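Local coordinates for protein carboxynorspermidine decarboxylase (PDB 3N29) that probably decarboxylates carboxynorspermidine to norspermidine, using pyridoxal-5'-phosphate as its cofactor, at residues 321-327 against 354-360. Numbering follows the deposited sequence.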
loop_
_atom_site.group_PDB
_atom_site.type_symbol
_atom_site.label_atom_id
_atom_site.label_comp_id
_atom_site.label_asym_id
_atom_site.label_seq_id
_atom_site.Cartn_x
_atom_site.Cartn_y
_atom_site.Cartn_z
ATOM N N ALA A 321 -20.474 16.892 -1.707
ATOM C CA ALA A 321 -20.266 16.738 -3.143
ATOM C C ALA A 321 -20.973 15.501 -3.645
ATOM O O ALA A 321 -21.313 14.575 -2.849
ATOM C CB ALA A 321 -18.733 16.689 -3.468
ATOM N N ARG A 322 -21.149 15.423 -4.964
ATOM C CA ARG A 322 -21.677 14.212 -5.579
ATOM C C ARG A 322 -20.657 13.663 -6.550
ATOM O O ARG A 322 -20.050 14.412 -7.281
ATOM C CB ARG A 322 -23.001 14.444 -6.320
ATOM C CG ARG A 322 -24.101 15.164 -5.480
ATOM C CD ARG A 322 -25.480 15.372 -6.159
ATOM N NE ARG A 322 -25.274 15.997 -7.485
ATOM C CZ ARG A 322 -25.085 15.316 -8.628
ATOM N NH1 ARG A 322 -25.150 13.983 -8.667
ATOM N NH2 ARG A 322 -24.856 15.970 -9.729
ATOM N N ILE A 323 -20.535 12.352 -6.606
ATOM C CA ILE A 323 -19.645 11.693 -7.616
ATOM C C ILE A 323 -20.282 11.832 -9.007
ATOM O O ILE A 323 -21.451 11.408 -9.240
ATOM C CB ILE A 323 -19.393 10.218 -7.282
ATOM C CG1 ILE A 323 -18.677 10.041 -5.931
ATOM C CG2 ILE A 323 -18.690 9.483 -8.487
ATOM C CD1 ILE A 323 -18.829 8.628 -5.375
ATOM N N LEU A 324 -19.527 12.408 -9.945
ATOM C CA LEU A 324 -19.922 12.475 -11.362
ATOM C C LEU A 324 -19.266 11.341 -12.183
ATOM O O LEU A 324 -19.907 10.821 -13.062
ATOM C CB LEU A 324 -19.474 13.768 -11.998
ATOM C CG LEU A 324 -20.128 15.020 -11.376
ATOM C CD1 LEU A 324 -19.339 16.282 -11.826
ATOM C CD2 LEU A 324 -21.611 15.172 -11.701
ATOM N N ALA A 325 -18.013 10.969 -11.873
ATOM C CA ALA A 325 -17.279 9.981 -12.648
ATOM C C ALA A 325 -16.154 9.488 -11.798
ATOM O O ALA A 325 -15.604 10.247 -10.980
ATOM C CB ALA A 325 -16.735 10.542 -13.950
ATOM N N THR A 326 -15.822 8.225 -12.011
ATOM C CA THR A 326 -14.654 7.615 -11.367
ATOM C C THR A 326 -13.358 7.909 -12.042
ATOM O O THR A 326 -13.267 8.351 -13.216
ATOM C CB THR A 326 -14.856 6.061 -11.270
ATOM O OG1 THR A 326 -14.636 5.477 -12.537
ATOM C CG2 THR A 326 -16.271 5.629 -10.742
ATOM N N ARG A 327 -12.261 7.673 -11.313
ATOM C CA ARG A 327 -10.904 7.729 -11.883
ATOM C C ARG A 327 -10.771 6.882 -13.109
ATOM O O ARG A 327 -9.986 7.218 -14.022
ATOM C CB ARG A 327 -9.912 7.185 -10.815
ATOM C CG ARG A 327 -8.464 6.980 -11.205
ATOM C CD ARG A 327 -7.716 6.303 -10.068
ATOM N NE ARG A 327 -6.398 5.763 -10.442
ATOM C CZ ARG A 327 -6.168 4.510 -10.771
ATOM N NH1 ARG A 327 -7.150 3.643 -10.853
ATOM N NH2 ARG A 327 -4.966 4.126 -11.043
ATOM N N VAL A 354 -5.680 10.143 -8.800
ATOM C CA VAL A 354 -6.907 10.865 -9.072
ATOM C C VAL A 354 -7.993 10.166 -8.193
ATOM O O VAL A 354 -8.175 8.931 -8.253
ATOM C CB VAL A 354 -7.267 10.758 -10.583
ATOM C CG1 VAL A 354 -8.708 11.244 -10.888
ATOM C CG2 VAL A 354 -6.153 11.473 -11.429
ATOM N N MET A 355 -8.766 10.956 -7.459
ATOM C CA MET A 355 -9.840 10.378 -6.666
ATOM C C MET A 355 -11.146 10.162 -7.457
ATOM O O MET A 355 -11.925 9.249 -7.132
ATOM C CB MET A 355 -10.118 11.221 -5.443
ATOM C CG MET A 355 -9.006 11.248 -4.388
ATOM S SD MET A 355 -7.382 12.137 -4.893
ATOM C CE MET A 355 -6.582 12.275 -3.176
ATOM N N GLY A 356 -11.396 11.023 -8.456
ATOM C CA GLY A 356 -12.606 11.019 -9.245
ATOM C C GLY A 356 -13.041 12.428 -9.600
ATOM O O GLY A 356 -12.326 13.398 -9.301
ATOM N N GLU A 357 -14.189 12.570 -10.296
ATOM C CA GLU A 357 -14.733 13.855 -10.669
ATOM C C GLU A 357 -15.993 14.083 -9.836
ATOM O O GLU A 357 -16.816 13.168 -9.738
ATOM C CB GLU A 357 -15.142 13.851 -12.151
ATOM C CG GLU A 357 -15.458 15.194 -12.636
ATOM C CD GLU A 357 -16.035 15.202 -14.079
ATOM O OE1 GLU A 357 -16.619 16.262 -14.487
ATOM O OE2 GLU A 357 -15.952 14.146 -14.750
ATOM N N TYR A 358 -16.078 15.231 -9.169
ATOM C CA TYR A 358 -17.149 15.488 -8.227
ATOM C C TYR A 358 -17.778 16.849 -8.485
ATOM O O TYR A 358 -17.112 17.790 -9.004
ATOM C CB TYR A 358 -16.588 15.491 -6.789
ATOM C CG TYR A 358 -15.902 14.225 -6.292
ATOM C CD1 TYR A 358 -16.537 13.378 -5.411
ATOM C CD2 TYR A 358 -14.598 13.882 -6.705
ATOM C CE1 TYR A 358 -15.912 12.238 -4.930
ATOM C CE2 TYR A 358 -13.953 12.698 -6.208
ATOM C CZ TYR A 358 -14.621 11.894 -5.330
ATOM O OH TYR A 358 -13.996 10.772 -4.824
ATOM N N ALA A 359 -19.054 16.948 -8.113
ATOM C CA ALA A 359 -19.854 18.107 -8.288
ATOM C C ALA A 359 -20.019 18.729 -6.913
ATOM O O ALA A 359 -20.405 18.007 -5.963
ATOM C CB ALA A 359 -21.231 17.737 -8.810
ATOM N N PHE A 360 -19.738 20.034 -6.849
ATOM C CA PHE A 360 -19.930 20.860 -5.651
ATOM C C PHE A 360 -20.961 21.977 -5.918
ATOM O O PHE A 360 -21.178 22.344 -7.089
ATOM C CB PHE A 360 -18.590 21.495 -5.235
ATOM C CG PHE A 360 -17.525 20.503 -4.821
ATOM C CD1 PHE A 360 -17.292 20.227 -3.470
ATOM C CD2 PHE A 360 -16.726 19.871 -5.764
ATOM C CE1 PHE A 360 -16.277 19.357 -3.064
ATOM C CE2 PHE A 360 -15.745 18.968 -5.361
ATOM C CZ PHE A 360 -15.525 18.695 -4.031
HETATM O O HOH W 1 -12.666 7.056 -8.625
#
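Strands 321-325 and 354-360 pair antiparallel, with Arg322 and Ala359 exchanging two backbone hydrogen bonds, before a classic beta bulge sets Leu324 and Ala325 together against Glu357. The pair lies in the mixed sheet of the C-terminal domain, where strand 340-345 takes the other edge of 354-360, and it illustrates how a bulge lets one acceptor serve two donors. Glu357 O receives Leu324 N at 2.8 Å and Ala325 N at 3.3 Å, both from the same face of its carbonyl plane. Glu357 N answers with a nearly straight bond, 177° at the hydrogen, to Ala325 O. At the bulge Leu324 points toward the partner strand, and its side chain packs on the face that carries Arg322 and Ala359. With its CG beside the backbone N (chi1 -63°), Leu324 lays CD1 3.8 Å from Ala359 CB and equally close to Glu357 OE1. Glu357 runs out extended, bringing OE2 alongside Ala325 CB, while OE1 forms a salt bridge with Lys293. Arg322 bends at chi3 (-51°), so that NH2 passes near Ala359 CB on its way to Asp334 O; its NE forms a salt bridge with Glu339 OE2. On the opposite face, shared with Ala321 and Phe360, Ile323 lies beside Tyr358, pointing the same way, and its CG1 comes 3.7 Å from ring atom CE1, while the phenol OH bonds to Ser316 O. Ala321 CB sits over one face of the Phe360 ring in a CH-pi contact, 3.8 Å from the centroid. Past the bulge a single water bridges the strands, accepting from Arg327 N and donating to Met355 O, each at 2.8 Å.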